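Local coordinates for protein D-threo-3-hydroxyaspartate dehydratase (Delftia, PDB 3WQC) that catalyses the pyridoxal-phosphate-dependent deamination of D-threo-3-hydroxyaspartate to oxaloacetate and ammonia, and also acts on D-serine, at residues B[47-61]-B[69-83]. Numbering follows the deposited sequence.
With PLP (pyridoxal-5'-phosphate), chain J.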
loop_
_atom_site.group_PDB
_atom_site.type_symbol
_atom_site.label_atom_id
_atom_site.label_comp_id
_atom_site.label_asym_id
_atom_site.label_seq_id
_atom_site.Cartn_x
_atom_site.Cartn_y
_atom_site.Cartn_z
ATOM N N ARG B 47 -28.928 -13.831 -4.181
ATOM C CA ARG B 47 -28.367 -13.300 -2.933
ATOM C C ARG B 47 -27.155 -12.420 -3.328
ATOM O O ARG B 47 -26.496 -12.628 -4.391
ATOM C CB ARG B 47 -27.885 -14.404 -2.041
ATOM C CG ARG B 47 -29.081 -15.196 -1.558
ATOM C CD ARG B 47 -28.666 -15.962 -0.362
ATOM N NE ARG B 47 -27.949 -17.163 -0.675
ATOM C CZ ARG B 47 -28.573 -18.339 -0.913
ATOM N NH1 ARG B 47 -29.887 -18.364 -0.939
ATOM N NH2 ARG B 47 -27.909 -19.477 -1.179
ATOM N N LEU B 48 -26.868 -11.438 -2.460
ATOM C CA LEU B 48 -25.596 -10.653 -2.606
ATOM C C LEU B 48 -24.761 -11.014 -1.422
ATOM O O LEU B 48 -25.171 -10.909 -0.254
ATOM C CB LEU B 48 -25.915 -9.113 -2.493
ATOM C CG LEU B 48 -24.685 -8.234 -2.550
ATOM C CD1 LEU B 48 -23.885 -8.354 -3.839
ATOM C CD2 LEU B 48 -25.057 -6.765 -2.349
ATOM N N ARG B 49 -23.533 -11.520 -1.725
ATOM C CA ARG B 49 -22.548 -11.901 -0.655
ATOM C C ARG B 49 -21.381 -10.918 -0.880
ATOM O O ARG B 49 -20.418 -11.177 -1.661
ATOM C CB ARG B 49 -22.035 -13.334 -0.872
ATOM C CG ARG B 49 -21.074 -13.730 0.266
ATOM C CD ARG B 49 -20.295 -15.041 -0.067
ATOM N NE ARG B 49 -21.186 -16.198 0.067
ATOM C CZ ARG B 49 -21.531 -16.770 1.214
ATOM N NH1 ARG B 49 -20.959 -16.349 2.375
ATOM N NH2 ARG B 49 -22.433 -17.790 1.219
ATOM N N PRO B 50 -21.421 -9.746 -0.208
ATOM C CA PRO B 50 -20.413 -8.692 -0.474
ATOM C C PRO B 50 -19.029 -9.207 -0.107
ATOM O O PRO B 50 -18.823 -9.943 0.893
ATOM C CB PRO B 50 -20.834 -7.534 0.476
ATOM C CG PRO B 50 -21.782 -8.133 1.502
ATOM C CD PRO B 50 -22.431 -9.370 0.791
ATOM N N HIS B 51 -18.089 -8.733 -0.887
ATOM C CA HIS B 51 -16.651 -9.021 -0.589
ATOM C C HIS B 51 -16.089 -7.904 0.254
ATOM O O HIS B 51 -15.982 -6.769 -0.220
ATOM C CB HIS B 51 -15.865 -9.179 -1.924
ATOM C CG HIS B 51 -14.672 -10.043 -1.692
ATOM N ND1 HIS B 51 -13.814 -9.841 -0.602
ATOM C CD2 HIS B 51 -14.195 -11.181 -2.380
ATOM C CE1 HIS B 51 -12.905 -10.830 -0.578
ATOM N NE2 HIS B 51 -13.105 -11.613 -1.699
ATOM N N VAL B 52 -15.755 -8.212 1.503
ATOM C CA VAL B 52 -15.289 -7.182 2.440
ATOM C C VAL B 52 -13.811 -6.874 2.252
ATOM O O VAL B 52 -13.313 -6.032 2.999
ATOM C CB VAL B 52 -15.589 -7.575 3.925
ATOM C CG1 VAL B 52 -17.114 -7.678 4.111
ATOM C CG2 VAL B 52 -14.851 -8.845 4.373
ATOM N N LYS B 53 -13.134 -7.452 1.254
ATOM C CA LYS B 53 -11.712 -7.141 1.135
ATOM C C LYS B 53 -11.510 -5.673 0.759
ATOM O O LYS B 53 -10.401 -5.123 0.976
ATOM C CB LYS B 53 -11.016 -8.006 0.123
ATOM C CG LYS B 53 -11.341 -7.687 -1.330
ATOM C CD LYS B 53 -10.575 -8.726 -2.172
ATOM C CE LYS B 53 -10.731 -8.309 -3.602
ATOM N NZ LYS B 53 -11.170 -9.410 -4.492
ATOM N N THR B 54 -12.554 -4.970 0.252
ATOM C CA THR B 54 -12.388 -3.564 -0.167
ATOM C C THR B 54 -12.310 -2.707 1.135
ATOM O O THR B 54 -11.479 -1.734 1.108
ATOM C CB THR B 54 -13.642 -3.137 -0.951
ATOM O OG1 THR B 54 -13.562 -3.859 -2.210
ATOM C CG2 THR B 54 -13.658 -1.641 -1.246
ATOM N N SER B 55 -13.117 -2.963 2.190
ATOM C CA SER B 55 -13.112 -2.042 3.347
ATOM C C SER B 55 -12.522 -2.677 4.559
ATOM O O SER B 55 -11.960 -1.982 5.423
ATOM C CB SER B 55 -14.595 -1.646 3.708
ATOM O OG SER B 55 -15.290 -2.736 4.356
ATOM N N LYS B 56 -12.664 -4.015 4.706
ATOM C CA LYS B 56 -12.283 -4.735 5.941
ATOM C C LYS B 56 -12.715 -3.940 7.216
ATOM O O LYS B 56 -12.022 -3.972 8.250
ATOM C CB LYS B 56 -10.750 -5.052 6.026
ATOM C CG LYS B 56 -10.300 -5.785 4.766
ATOM C CD LYS B 56 -8.850 -6.286 4.988
ATOM C CE LYS B 56 -8.349 -6.865 3.683
ATOM N NZ LYS B 56 -6.964 -7.373 3.917
ATOM N N SER B 57 -13.976 -3.425 7.171
ATOM C CA SER B 57 -14.425 -2.587 8.255
ATOM C C SER B 57 -15.799 -3.083 8.726
ATOM O O SER B 57 -16.707 -3.163 7.928
ATOM C CB SER B 57 -14.460 -1.135 7.774
ATOM O OG SER B 57 -14.830 -0.280 8.907
ATOM N N VAL B 58 -15.910 -3.371 10.020
ATOM C CA VAL B 58 -17.157 -3.916 10.612
ATOM C C VAL B 58 -18.370 -3.020 10.313
ATOM O O VAL B 58 -19.404 -3.513 9.813
ATOM C CB VAL B 58 -16.971 -4.243 12.090
ATOM C CG1 VAL B 58 -18.282 -4.522 12.799
ATOM C CG2 VAL B 58 -16.023 -5.442 12.208
ATOM N N PRO B 59 -18.267 -1.697 10.547
ATOM C CA PRO B 59 -19.473 -0.867 10.303
ATOM C C PRO B 59 -19.856 -0.767 8.837
ATOM O O PRO B 59 -21.026 -0.577 8.507
ATOM C CB PRO B 59 -19.114 0.556 10.846
ATOM C CG PRO B 59 -17.621 0.538 11.067
ATOM C CD PRO B 59 -17.213 -0.927 11.278
ATOM N N VAL B 60 -18.877 -0.913 7.935
ATOM C CA VAL B 60 -19.230 -0.873 6.497
ATOM C C VAL B 60 -19.964 -2.171 6.149
ATOM O O VAL B 60 -21.088 -2.114 5.539
ATOM C CB VAL B 60 -18.010 -0.764 5.587
ATOM C CG1 VAL B 60 -18.364 -0.871 4.073
ATOM C CG2 VAL B 60 -17.266 0.581 5.862
ATOM N N ALA B 61 -19.482 -3.329 6.588
ATOM C CA ALA B 61 -20.175 -4.585 6.335
ATOM C C ALA B 61 -21.529 -4.585 7.055
ATOM O O ALA B 61 -22.492 -5.209 6.548
ATOM C CB ALA B 61 -19.319 -5.749 6.864
ATOM N N ALA B 69 -27.845 -7.912 2.541
ATOM C CA ALA B 69 -26.801 -8.911 2.094
ATOM C C ALA B 69 -26.886 -10.230 2.872
ATOM O O ALA B 69 -27.361 -10.286 3.994
ATOM C CB ALA B 69 -25.383 -8.297 2.329
ATOM N N SER B 70 -26.381 -11.325 2.272
ATOM C CA SER B 70 -26.449 -12.666 2.839
ATOM C C SER B 70 -25.026 -13.161 2.952
ATOM O O SER B 70 -24.442 -13.663 1.934
ATOM C CB SER B 70 -27.155 -13.614 1.798
ATOM O OG SER B 70 -28.464 -13.218 1.642
ATOM N N GLY B 71 -24.471 -13.082 4.169
ATOM C CA GLY B 71 -23.110 -13.560 4.353
ATOM C C GLY B 71 -22.096 -12.567 3.766
ATOM O O GLY B 71 -22.456 -11.518 3.197
ATOM N N ILE B 72 -20.817 -12.965 3.840
ATOM C CA ILE B 72 -19.777 -12.165 3.253
ATOM C C ILE B 72 -18.757 -13.098 2.561
ATOM O O ILE B 72 -18.696 -14.312 2.843
ATOM C CB ILE B 72 -19.001 -11.322 4.326
ATOM C CG1 ILE B 72 -18.258 -12.216 5.361
ATOM C CG2 ILE B 72 -19.945 -10.299 4.998
ATOM C CD1 ILE B 72 -17.455 -11.439 6.416
ATOM N N THR B 73 -17.912 -12.450 1.768
ATOM C CA THR B 73 -16.726 -13.098 1.192
ATOM C C THR B 73 -15.524 -12.396 1.789
ATOM O O THR B 73 -15.529 -11.139 1.952
ATOM C CB THR B 73 -16.649 -12.890 -0.346
ATOM O OG1 THR B 73 -17.948 -13.183 -0.924
ATOM C CG2 THR B 73 -15.647 -13.851 -0.970
ATOM N N VAL B 74 -14.486 -13.169 2.140
ATOM C CA VAL B 74 -13.274 -12.586 2.723
ATOM C C VAL B 74 -12.083 -13.055 1.865
ATOM O O VAL B 74 -12.107 -14.112 1.199
ATOM C CB VAL B 74 -13.016 -12.995 4.198
ATOM C CG1 VAL B 74 -14.185 -12.418 5.030
ATOM C CG2 VAL B 74 -12.894 -14.504 4.391
ATOM N N SER B 75 -10.987 -12.265 1.928
ATOM C CA SER B 75 -9.751 -12.558 1.169
ATOM C C SER B 75 -8.657 -13.159 2.051
ATOM O O SER B 75 -7.601 -13.509 1.499
ATOM C CB SER B 75 -9.228 -11.332 0.441
ATOM O OG SER B 75 -8.678 -10.366 1.356
ATOM N N THR B 76 -8.857 -13.240 3.366
ATOM C CA THR B 76 -7.865 -13.747 4.310
ATOM C C THR B 76 -8.595 -14.387 5.495
ATOM O O THR B 76 -9.736 -13.968 5.777
ATOM C CB THR B 76 -6.948 -12.640 4.870
ATOM O OG1 THR B 76 -7.739 -11.661 5.596
ATOM C CG2 THR B 76 -6.148 -11.923 3.781
ATOM N N LEU B 77 -7.948 -15.329 6.184
ATOM C CA LEU B 77 -8.571 -15.852 7.413
ATOM C C LEU B 77 -8.569 -14.777 8.528
ATOM O O LEU B 77 -9.408 -14.887 9.417
ATOM C CB LEU B 77 -7.981 -17.195 7.876
ATOM C CG LEU B 77 -8.302 -18.321 6.896
ATOM C CD1 LEU B 77 -7.679 -19.593 7.449
ATOM C CD2 LEU B 77 -9.834 -18.469 6.710
ATOM N N LYS B 78 -7.691 -13.761 8.448
ATOM C CA LYS B 78 -7.763 -12.705 9.470
ATOM C C LYS B 78 -9.085 -11.981 9.335
ATOM O O LYS B 78 -9.711 -11.644 10.351
ATOM C CB LYS B 78 -6.590 -11.727 9.363
ATOM C CG LYS B 78 -6.494 -10.748 10.561
ATOM C CD LYS B 78 -5.437 -9.652 10.356
ATOM C CE LYS B 78 -4.831 -9.098 11.621
ATOM N NZ LYS B 78 -3.462 -8.494 11.326
ATOM N N GLU B 79 -9.531 -11.717 8.110
ATOM C CA GLU B 79 -10.848 -11.118 7.916
ATOM C C GLU B 79 -11.915 -12.078 8.479
ATOM O O GLU B 79 -12.858 -11.612 9.149
ATOM C CB GLU B 79 -11.129 -10.908 6.460
ATOM C CG GLU B 79 -10.445 -9.702 5.854
ATOM C CD GLU B 79 -10.360 -9.918 4.358
ATOM O OE1 GLU B 79 -9.242 -10.160 3.833
ATOM O OE2 GLU B 79 -11.397 -9.895 3.672
ATOM N N ALA B 80 -11.827 -13.387 8.204
ATOM C CA ALA B 80 -12.871 -14.295 8.776
ATOM C C ALA B 80 -12.881 -14.195 10.332
ATOM O O ALA B 80 -13.977 -14.119 10.919
ATOM C CB ALA B 80 -12.559 -15.730 8.341
ATOM N N GLU B 81 -11.658 -14.152 10.969
ATOM C CA GLU B 81 -11.620 -14.096 12.419
ATOM C C GLU B 81 -12.313 -12.803 12.901
ATOM O O GLU B 81 -13.125 -12.813 13.872
ATOM C CB GLU B 81 -10.101 -14.280 12.798
ATOM C CG GLU B 81 -9.712 -14.020 14.209
ATOM C CD GLU B 81 -8.166 -14.032 14.348
ATOM O OE1 GLU B 81 -7.507 -12.895 14.458
ATOM O OE2 GLU B 81 -7.599 -15.160 14.342
ATOM N N GLN B 82 -12.002 -11.652 12.251
ATOM C CA GLN B 82 -12.516 -10.321 12.692
ATOM C C GLN B 82 -14.023 -10.303 12.535
ATOM O O GLN B 82 -14.761 -9.861 13.431
ATOM C CB GLN B 82 -11.881 -9.195 11.823
ATOM C CG GLN B 82 -12.581 -7.802 11.972
ATOM C CD GLN B 82 -11.863 -6.636 11.243
ATOM O OE1 GLN B 82 -10.728 -6.226 11.558
ATOM N NE2 GLN B 82 -12.587 -6.021 10.355
ATOM N N PHE B 83 -14.518 -10.663 11.361
ATOM C CA PHE B 83 -15.947 -10.538 11.096
ATOM C C PHE B 83 -16.748 -11.591 11.888
ATOM O O PHE B 83 -17.854 -11.267 12.365
ATOM C CB PHE B 83 -16.282 -10.569 9.568
ATOM C CG PHE B 83 -15.905 -9.289 8.940
ATOM C CD1 PHE B 83 -16.790 -8.214 8.955
ATOM C CD2 PHE B 83 -14.656 -9.127 8.321
ATOM C CE1 PHE B 83 -16.421 -6.964 8.368
ATOM C CE2 PHE B 83 -14.271 -7.877 7.742
ATOM C CZ PHE B 83 -15.157 -6.782 7.785
HETATM N N1 PLP J . -14.824 -12.527 -5.838
HETATM C C2 PLP J . -13.511 -12.763 -5.645
HETATM C C2A PLP J . -12.977 -14.176 -5.610
HETATM C C3 PLP J . -12.624 -11.640 -5.457
HETATM O O3 PLP J . -11.338 -11.875 -5.243
HETATM C C4 PLP J . -13.188 -10.316 -5.512
HETATM C C4A PLP J . -12.326 -9.203 -5.287
HETATM C C5 PLP J . -14.592 -10.166 -5.719
HETATM C C6 PLP J . -15.367 -11.312 -5.953
HETATM C C5A PLP J . -15.229 -8.801 -5.790
HETATM O O4P PLP J . -14.754 -8.109 -7.036
HETATM P P PLP J . -14.976 -6.525 -7.113
HETATM O O1P PLP J . -16.394 -6.351 -6.714
HETATM O O2P PLP J . -14.742 -6.226 -8.552
HETATM O O3P PLP J . -14.080 -5.853 -6.155
HETATM O O HOH W 1 -25.132 -15.633 0.015
HETATM O O HOH W 2 -28.847 -11.029 -0.320
HETATM O O HOH W 3 -6.680 -8.445 1.316
HETATM O O HOH W 4 -6.692 -9.083 6.226
#
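Thr73 lies over one face of the His51 ring in a CH-pi contact, its CB 3.8 Å from the ring centroid, while CD of Lys53 lies against the opposite face, toward the rim. The ring edge meets the backbone of Ser75, and ND1 accepts from Lys53 N close to the ring plane. Lys53 then reaches the cofactor, NZ being covalently joined to PLP C4A. The Arg49 guanidinium has Ser70 O over one face and donates in its plane from NH1 to Ile72 O (3.1 Å); Asp90 and Glu242 form salt bridges with it. The Phe83 ring has Val52 CG1 above one face, toward the rim, and the backbone of Lys56 and Ser57 at its edge. Gln82, with CG anti to the backbone N (chi1 167°), extends NE2 to Lys56 O (3.0 Å), arriving from above that carbonyl's plane. Glu79 OE1 takes Ser75 OG on its syn lone pair and also accepts from Thr76 OG1, and OE2 accepts from Ser75 N. Lys56 NZ makes a long salt bridge to OE1 and shorter bonds to two waters. An alanine in place of Glu79 would probably leave Ser75 N and both hydroxyls without this acceptor, and the ammonium without this nearby carboxylate. Thr73 N to Pro50 O and Val52 N to Thr73 O bridge the backbones. In this TIM-barrel-like domain helix 58-66 leads from strand 47-48 to strand 72-74, strand 90-93 continues the parallel sheet, and helix 77-85 packs against helix 102-110.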